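Local coordinates for L-hydantoinase (Arthrobacter aurescens, PDB 1GKR), which hydrolyses 5-substituted hydantoins as a zinc-dependent cyclic amidase, favouring aryl over alkyl derivatives, with a stereoselectivity that depends on the substrate, at residues G279-V284 with D320-W325; M205-A210 with D327-G332. All blocks are in the same frame, centred on the assembly; numbering follows the deposited sequence.

Contact 1. Residues G279-V284 with D320-W325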
ATOM      1  N   GLY A 279     -20.700 -16.540 -29.265  1.00 23.95           N
ATOM      2  CA  GLY A 279     -19.746 -17.619 -29.432  1.00 24.42           C
ATOM      3  C   GLY A 279     -18.329 -17.229 -29.809  1.00 24.96           C
ATOM      4  O   GLY A 279     -17.782 -16.253 -29.298  1.00 24.45           O
ATOM      5  N   PRO A 280     -17.717 -17.974 -30.739  1.00 25.06           N
ATOM      6  CA  PRO A 280     -16.345 -17.754 -31.211  1.00 22.48           C
ATOM      7  C   PRO A 280     -16.027 -16.382 -31.772  1.00 21.38           C
ATOM      8  O   PRO A 280     -14.869 -16.010 -31.869  1.00 23.19           O
ATOM      9  CB  PRO A 280     -16.155 -18.865 -32.243  1.00 21.86           C
ATOM     10  CG  PRO A 280     -17.536 -19.022 -32.820  1.00 24.79           C
ATOM     11  CD  PRO A 280     -18.424 -18.951 -31.593  1.00 23.44           C
ATOM     12  N   TYR A 281     -17.046 -15.622 -32.137  1.00 22.46           N
ATOM     13  CA  TYR A 281     -16.810 -14.300 -32.706  1.00 24.31           C
ATOM     14  C   TYR A 281     -16.440 -13.289 -31.641  1.00 21.61           C
ATOM     15  O   TYR A 281     -16.180 -12.124 -31.918  1.00 21.79           O
ATOM     16  CB  TYR A 281     -18.051 -13.856 -33.483  1.00 27.17           C
ATOM     17  CG  TYR A 281     -18.204 -14.669 -34.738  1.00 34.11           C
ATOM     18  CD1 TYR A 281     -17.284 -14.537 -35.782  1.00 36.26           C
ATOM     19  CD2 TYR A 281     -19.196 -15.649 -34.848  1.00 35.39           C
ATOM     20  CE1 TYR A 281     -17.337 -15.362 -36.897  1.00 39.68           C
ATOM     21  CE2 TYR A 281     -19.260 -16.484 -35.960  1.00 36.94           C
ATOM     22  CZ  TYR A 281     -18.326 -16.335 -36.979  1.00 40.67           C
ATOM     23  OH  TYR A 281     -18.357 -17.163 -38.075  1.00 44.94           O
ATOM     24  N   MET A 282     -16.387 -13.776 -30.418  1.00 20.76           N
ATOM     25  CA  MET A 282     -16.075 -12.972 -29.258  1.00 19.82           C
ATOM     26  C   MET A 282     -14.810 -13.540 -28.629  1.00 19.66           C
ATOM     27  O   MET A 282     -14.318 -13.032 -27.626  1.00 19.69           O
ATOM     28  CB  MET A 282     -17.241 -13.085 -28.293  1.00 18.80           C
ATOM     29  CG  MET A 282     -17.033 -12.456 -26.968  1.00 24.28           C
ATOM     30  SD  MET A 282     -18.167 -13.181 -25.788  1.00 26.16           S
ATOM     31  CE  MET A 282     -19.543 -13.373 -26.788  1.00 24.89           C
ATOM     32  N   LYS A 283     -14.289 -14.611 -29.220  1.00 19.51           N
ATOM     33  CA  LYS A 283     -13.082 -15.224 -28.691  1.00 19.41           C
ATOM     34  C   LYS A 283     -11.893 -14.361 -29.035  1.00 18.62           C
ATOM     35  O   LYS A 283     -11.488 -14.276 -30.195  1.00 18.14           O
ATOM     36  CB  LYS A 283     -12.864 -16.613 -29.267  1.00 19.84           C
ATOM     37  CG  LYS A 283     -11.691 -17.303 -28.625  1.00 21.79           C
ATOM     38  CD  LYS A 283     -11.479 -18.679 -29.192  1.00 23.85           C
ATOM     39  CE  LYS A 283     -10.206 -19.287 -28.658  1.00 24.99           C
ATOM     40  NZ  LYS A 283      -9.937 -20.579 -29.317  1.00 29.55           N
ATOM     41  N   VAL A 284     -11.325 -13.730 -28.017  1.00 16.38           N
ATOM     42  CA  VAL A 284     -10.191 -12.856 -28.223  1.00 15.13           C
ATOM     43  C   VAL A 284      -9.191 -13.104 -27.078  1.00 14.31           C
ATOM     44  O   VAL A 284      -9.514 -13.806 -26.119  1.00 14.54           O
ATOM     45  CB  VAL A 284     -10.718 -11.402 -28.276  1.00 15.93           C
ATOM     46  CG1 VAL A 284     -10.911 -10.874 -26.894  1.00 12.29           C
ATOM     47  CG2 VAL A 284      -9.810 -10.535 -29.117  1.00 23.92           C
ATOM     48  N   ASP A 320     -12.283 -20.362 -39.793  1.00 47.56           N
ATOM     49  CA  ASP A 320     -11.445 -20.676 -38.643  1.00 46.83           C
ATOM     50  C   ASP A 320     -12.140 -20.153 -37.402  1.00 43.50           C
ATOM     51  O   ASP A 320     -11.570 -20.143 -36.312  1.00 44.03           O
ATOM     52  CB  ASP A 320     -10.067 -20.026 -38.776  1.00 52.59           C
ATOM     53  CG  ASP A 320      -9.209 -20.691 -39.837  1.00 58.22           C
ATOM     54  OD1 ASP A 320      -9.688 -21.676 -40.450  1.00 61.03           O
ATOM     55  OD2 ASP A 320      -8.059 -20.230 -40.055  1.00 60.89           O
ATOM     56  N   LYS A 321     -13.379 -19.707 -37.583  1.00 39.58           N
ATOM     57  CA  LYS A 321     -14.168 -19.189 -36.482  1.00 38.14           C
ATOM     58  C   LYS A 321     -15.366 -20.071 -36.261  1.00 38.05           C
ATOM     59  O   LYS A 321     -15.641 -20.477 -35.134  1.00 38.67           O
ATOM     60  CB  LYS A 321     -14.661 -17.767 -36.770  1.00 36.70           C
ATOM     61  CG  LYS A 321     -13.664 -16.653 -36.451  1.00 33.88           C
ATOM     62  CD  LYS A 321     -13.413 -16.515 -34.956  1.00 30.84           C
ATOM     63  CE  LYS A 321     -12.677 -15.214 -34.659  1.00 29.83           C
ATOM     64  NZ  LYS A 321     -12.486 -14.970 -33.207  1.00 26.74           N
ATOM     65  N   GLU A 322     -16.071 -20.374 -37.348  1.00 39.18           N
ATOM     66  CA  GLU A 322     -17.291 -21.180 -37.286  1.00 38.34           C
ATOM     67  C   GLU A 322     -17.157 -22.529 -36.560  1.00 35.32           C
ATOM     68  O   GLU A 322     -18.068 -22.952 -35.849  1.00 34.95           O
ATOM     69  CB  GLU A 322     -17.867 -21.360 -38.697  1.00 38.51           C
ATOM     70  CG  GLU A 322     -19.395 -21.455 -38.723  1.00 42.77           C
ATOM     71  CD  GLU A 322     -20.098 -20.164 -38.313  1.00 43.93           C
ATOM     72  OE1 GLU A 322     -19.672 -19.519 -37.342  1.00 46.49           O
ATOM     73  OE2 GLU A 322     -21.098 -19.795 -38.951  1.00 48.38           O
ATOM     74  N   PRO A 323     -16.028 -23.225 -36.731  1.00 33.56           N
ATOM     75  CA  PRO A 323     -15.914 -24.502 -36.019  1.00 33.57           C
ATOM     76  C   PRO A 323     -15.889 -24.309 -34.507  1.00 34.52           C
ATOM     77  O   PRO A 323     -15.976 -25.268 -33.745  1.00 36.52           O
ATOM     78  CB  PRO A 323     -14.603 -25.089 -36.550  1.00 32.71           C
ATOM     79  CG  PRO A 323     -13.854 -23.898 -37.069  1.00 33.81           C
ATOM     80  CD  PRO A 323     -14.934 -23.060 -37.697  1.00 32.32           C
ATOM     81  N   GLY A 324     -15.779 -23.055 -34.084  1.00 36.20           N
ATOM     82  CA  GLY A 324     -15.734 -22.736 -32.669  1.00 35.59           C
ATOM     83  C   GLY A 324     -17.045 -22.956 -31.942  1.00 35.43           C
ATOM     84  O   GLY A 324     -17.056 -23.125 -30.722  1.00 34.49           O
ATOM     85  N   TRP A 325     -18.152 -22.951 -32.677  1.00 35.24           N
ATOM     86  CA  TRP A 325     -19.462 -23.156 -32.069  1.00 34.93           C
ATOM     87  C   TRP A 325     -19.564 -24.490 -31.345  1.00 37.94           C
ATOM     88  O   TRP A 325     -20.185 -24.580 -30.287  1.00 38.40           O
ATOM     89  CB  TRP A 325     -20.561 -23.099 -33.121  1.00 30.27           C
ATOM     90  CG  TRP A 325     -20.801 -21.745 -33.676  1.00 26.85           C
ATOM     91  CD1 TRP A 325     -20.488 -21.311 -34.929  1.00 27.68           C
ATOM     92  CD2 TRP A 325     -21.412 -20.633 -33.006  1.00 24.63           C
ATOM     93  NE1 TRP A 325     -20.866 -19.994 -35.084  1.00 29.13           N
ATOM     94  CE2 TRP A 325     -21.434 -19.554 -33.919  1.00 25.20           C
ATOM     95  CE3 TRP A 325     -21.939 -20.443 -31.723  1.00 24.21           C
ATOM     96  CZ2 TRP A 325     -21.961 -18.302 -33.591  1.00 22.85           C
ATOM     97  CZ3 TRP A 325     -22.466 -19.188 -31.393  1.00 22.67           C
ATOM     98  CH2 TRP A 325     -22.470 -18.139 -32.326  1.00 22.80           C
TER
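Pro280 and Gly324 bring the two loops closest, with CA atoms 5.2 Å apart, where the 3-10 turn 280-282 lies against the helically coiled residues 322-325. Pro280 comes at about a right angle to the indole of Trp325 and sets CD over its six-membered ring, 3.7 Å from the centroid and almost on the ring normal, in a CH-pi contact. Beside it, the CA of Gly279 approaches Trp325 CZ3. These loops belong to an amidohydrolase TIM barrel; 279-284 runs from helix 275-278 toward helix 291-303, and 320-325 follows the zinc ligand Asp312, with the Lys321 side chain about 12 Å from a zinc ion. Tyr281 makes one of the two hydrogen bonds across the contact. Its OH donates to Glu322 OE1 at 2.8 Å, meeting that oxygen from above the carboxylate plane, which is turned 75° from the phenol ring. Trp325 NE1 reaches the same OE1 from the opposite face, so two donors grip one oxygen. A phenylalanine in place of Tyr281 would probably leave OE1 with the indole N-H alone of this pair, the carboxylate freer to turn. Lys321 CB comes obliquely to Tyr281 CE1 (3.6 Å), while Trp325 CZ2 meets the other flank of the ring at Tyr281 CE2 (4.0 Å). The Lys321 chain is bent at chi2 and extended beyond, and its NZ donates to Pro280 O (2.9 Å), an oxygen that also accepts from Lys283 N. The ammonium is further bonded to the carbonyls of Gly332 and Gly334.

Contact 2. Residues M205-A210 with D327-G332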
ATOM      1  N   MET A 205     -17.076 -21.535 -24.205  1.00 33.22           N
ATOM      2  CA  MET A 205     -16.458 -20.239 -24.378  1.00 29.70           C
ATOM      3  C   MET A 205     -16.047 -20.032 -22.915  1.00 30.08           C
ATOM      4  O   MET A 205     -15.000 -19.452 -22.605  1.00 31.50           O
ATOM      5  CB  MET A 205     -17.476 -19.181 -24.791  1.00 26.70           C
ATOM      6  CG  MET A 205     -17.402 -18.826 -26.252  1.00 25.55           C
ATOM      7  SD  MET A 205     -15.725 -18.388 -26.766  1.00 22.94           S
ATOM      8  CE  MET A 205     -15.623 -16.707 -26.165  1.00 24.52           C
ATOM      9  N   ALA A 206     -16.882 -20.549 -22.017  1.00 27.39           N
ATOM     10  CA  ALA A 206     -16.627 -20.469 -20.590  1.00 26.47           C
ATOM     11  C   ALA A 206     -15.336 -21.215 -20.296  1.00 26.96           C
ATOM     12  O   ALA A 206     -14.493 -20.748 -19.526  1.00 29.60           O
ATOM     13  CB  ALA A 206     -17.760 -21.091 -19.829  1.00 24.95           C
ATOM     14  N   ALA A 207     -15.187 -22.381 -20.910  1.00 24.36           N
ATOM     15  CA  ALA A 207     -13.985 -23.176 -20.720  1.00 24.04           C
ATOM     16  C   ALA A 207     -12.753 -22.392 -21.199  1.00 24.46           C
ATOM     17  O   ALA A 207     -11.670 -22.459 -20.595  1.00 23.04           O
ATOM     18  CB  ALA A 207     -14.107 -24.477 -21.488  1.00 23.52           C
ATOM     19  N   TYR A 208     -12.923 -21.657 -22.294  1.00 20.71           N
ATOM     20  CA  TYR A 208     -11.840 -20.871 -22.841  1.00 19.19           C
ATOM     21  C   TYR A 208     -11.396 -19.814 -21.830  1.00 20.14           C
ATOM     22  O   TYR A 208     -10.232 -19.775 -21.432  1.00 20.00           O
ATOM     23  CB  TYR A 208     -12.285 -20.199 -24.139  1.00 18.88           C
ATOM     24  CG  TYR A 208     -11.316 -19.154 -24.622  1.00 19.97           C
ATOM     25  CD1 TYR A 208      -9.997 -19.488 -24.920  1.00 18.74           C
ATOM     26  CD2 TYR A 208     -11.696 -17.822 -24.726  1.00 20.80           C
ATOM     27  CE1 TYR A 208      -9.080 -18.520 -25.304  1.00 19.32           C
ATOM     28  CE2 TYR A 208     -10.779 -16.840 -25.109  1.00 22.58           C
ATOM     29  CZ  TYR A 208      -9.475 -17.198 -25.395  1.00 21.25           C
ATOM     30  OH  TYR A 208      -8.567 -16.238 -25.776  1.00 23.27           O
ATOM     31  N   GLU A 209     -12.329 -18.963 -21.418  1.00 18.25           N
ATOM     32  CA  GLU A 209     -12.046 -17.897 -20.462  1.00 18.16           C
ATOM     33  C   GLU A 209     -11.289 -18.441 -19.249  1.00 19.91           C
ATOM     34  O   GLU A 209     -10.323 -17.833 -18.778  1.00 18.52           O
ATOM     35  CB  GLU A 209     -13.365 -17.249 -20.013  1.00 16.87           C
ATOM     36  CG  GLU A 209     -13.259 -15.895 -19.297  1.00 17.95           C
ATOM     37  CD  GLU A 209     -12.930 -15.992 -17.803  1.00 19.61           C
ATOM     38  OE1 GLU A 209     -13.337 -16.980 -17.148  1.00 21.11           O
ATOM     39  OE2 GLU A 209     -12.280 -15.059 -17.281  1.00 18.97           O
ATOM     40  N   ALA A 210     -11.721 -19.596 -18.753  1.00 21.07           N
ATOM     41  CA  ALA A 210     -11.086 -20.190 -17.585  1.00 20.40           C
ATOM     42  C   ALA A 210      -9.664 -20.645 -17.840  1.00 19.50           C
ATOM     43  O   ALA A 210      -8.879 -20.734 -16.902  1.00 20.59           O
ATOM     44  CB  ALA A 210     -11.900 -21.350 -17.084  1.00 17.24           C
ATOM     45  N   ASP A 327     -16.628 -26.693 -30.885  1.00 40.73           N
ATOM     46  CA  ASP A 327     -15.391 -26.930 -30.146  1.00 39.20           C
ATOM     47  C   ASP A 327     -14.589 -25.628 -30.162  1.00 37.91           C
ATOM     48  O   ASP A 327     -13.960 -25.283 -31.170  1.00 37.79           O
ATOM     49  CB  ASP A 327     -14.595 -28.063 -30.796  1.00 39.62           C
ATOM     50  CG  ASP A 327     -13.285 -28.339 -30.086  1.00 41.81           C
ATOM     51  OD1 ASP A 327     -12.463 -27.407 -30.001  1.00 45.55           O
ATOM     52  OD2 ASP A 327     -13.068 -29.479 -29.614  1.00 41.68           O
ATOM     53  N   VAL A 328     -14.627 -24.916 -29.034  1.00 34.30           N
ATOM     54  CA  VAL A 328     -13.956 -23.628 -28.867  1.00 29.33           C
ATOM     55  C   VAL A 328     -12.461 -23.621 -29.213  1.00 29.12           C
ATOM     56  O   VAL A 328     -11.962 -22.671 -29.812  1.00 27.61           O
ATOM     57  CB  VAL A 328     -14.140 -23.108 -27.412  1.00 26.38           C
ATOM     58  CG1 VAL A 328     -13.071 -23.701 -26.479  1.00 24.27           C
ATOM     59  CG2 VAL A 328     -14.098 -21.604 -27.399  1.00 23.87           C
ATOM     60  N   TRP A 329     -11.755 -24.684 -28.841  1.00 27.84           N
ATOM     61  CA  TRP A 329     -10.328 -24.771 -29.097  1.00 28.95           C
ATOM     62  C   TRP A 329      -9.975 -24.779 -30.583  1.00 30.67           C
ATOM     63  O   TRP A 329      -8.798 -24.760 -30.935  1.00 33.47           O
ATOM     64  CB  TRP A 329      -9.741 -26.022 -28.440  1.00 28.22           C
ATOM     65  CG  TRP A 329     -10.192 -26.216 -27.034  1.00 30.59           C
ATOM     66  CD1 TRP A 329     -11.068 -27.154 -26.578  1.00 31.37           C
ATOM     67  CD2 TRP A 329      -9.869 -25.390 -25.911  1.00 32.41           C
ATOM     68  NE1 TRP A 329     -11.319 -26.960 -25.239  1.00 32.72           N
ATOM     69  CE2 TRP A 329     -10.596 -25.881 -24.806  1.00 31.31           C
ATOM     70  CE3 TRP A 329      -9.038 -24.275 -25.732  1.00 31.41           C
ATOM     71  CZ2 TRP A 329     -10.519 -25.300 -23.544  1.00 32.13           C
ATOM     72  CZ3 TRP A 329      -8.961 -23.696 -24.482  1.00 31.45           C
ATOM     73  CH2 TRP A 329      -9.699 -24.208 -23.400  1.00 33.80           C
ATOM     74  N   LYS A 330     -10.971 -24.786 -31.465  1.00 30.98           N
ATOM     75  CA  LYS A 330     -10.669 -24.816 -32.897  1.00 30.96           C
ATOM     76  C   LYS A 330     -10.982 -23.519 -33.615  1.00 31.85           C
ATOM     77  O   LYS A 330     -10.974 -23.459 -34.845  1.00 33.55           O
ATOM     78  CB  LYS A 330     -11.403 -25.972 -33.571  1.00 28.38           C
ATOM     79  CG  LYS A 330     -10.938 -27.323 -33.052  1.00 19.99           C
ATOM     80  CD  LYS A 330     -11.479 -28.472 -33.899  1.00 19.99           C
ATOM     81  CE  LYS A 330     -11.104 -29.835 -33.267  1.00 19.99           C
ATOM     82  NZ  LYS A 330     -11.841 -31.022 -33.906  1.00 19.99           N
ATOM     83  N   ALA A 331     -11.264 -22.482 -32.839  1.00 30.24           N
ATOM     84  CA  ALA A 331     -11.549 -21.177 -33.402  1.00 28.50           C
ATOM     85  C   ALA A 331     -10.360 -20.291 -33.049  1.00 28.18           C
ATOM     86  O   ALA A 331      -9.776 -20.429 -31.967  1.00 27.63           O
ATOM     87  CB  ALA A 331     -12.832 -20.626 -32.808  1.00 21.86           C
ATOM     88  N   GLY A 332      -9.981 -19.403 -33.962  1.00 26.69           N
ATOM     89  CA  GLY A 332      -8.858 -18.519 -33.689  1.00 26.41           C
ATOM     90  C   GLY A 332      -9.266 -17.255 -32.954  1.00 24.73           C
ATOM     91  O   GLY A 332     -10.436 -16.889 -32.929  1.00 24.86           O
TER
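Val328 points its CG2 into the angle between Met205 and Tyr208 on helix 205-211, and this buried valine forms the tightly packed part of the contact. CG2 lies anti to the backbone N, touching Met205 SD at 3.7 Å and Tyr208 CB at 4.0 Å; the methionine, bent at chi2 and chi3, crosses the valine at about a right angle. The other methyl, CG1, sits 3.6 Å above the plane of the neighbouring Trp329 ring, over its centre, so one branched side chain packs against the helix and an indole alike. Trp329, by contrast, is partly exposed, and its side chain meets that of Tyr208 more loosely: CZ3 stays 4.4 Å from Tyr208 CD1, at the edge of the phenol ring. Its CH2 comes within 3.8 Å of Ala207 O. No hydrogen bond joins the two segments: the indole NE1 donates to Gly202 O, and Tyr208 OH bonds to Val284 O. Lys198 makes a cation-pi contact with Trp329. Helix 187-199 closes the group, its Ile197 touching both Ala207 and Trp329, so the loop leading to helix 341-350 is packed against two successive helices that follow strand 179-182.

Both contacts pin the long loop between strand 313-314 and helix 341-350, contact 1 to the loop ahead of helix 291-303 and contact 2 to helix 205-211. Contact 1 buries about twice the area (407 against 210 Å²) and mixes ring packing with hydrogen bonds, whereas contact 2 is purely apolar across its segments. Both are largely buried, but contact 1 has the exposed Glu322 and Trp325, while no touching residue of contact 2 is exposed. With centres about 8 Å apart, they also touch. Lys283 NZ reaches the carbonyls of Val328 and Ala331, Lys283 also makes a cation-pi contact with Tyr208, and Gly324 CA packs on Ala331 CB at 3.6 Å.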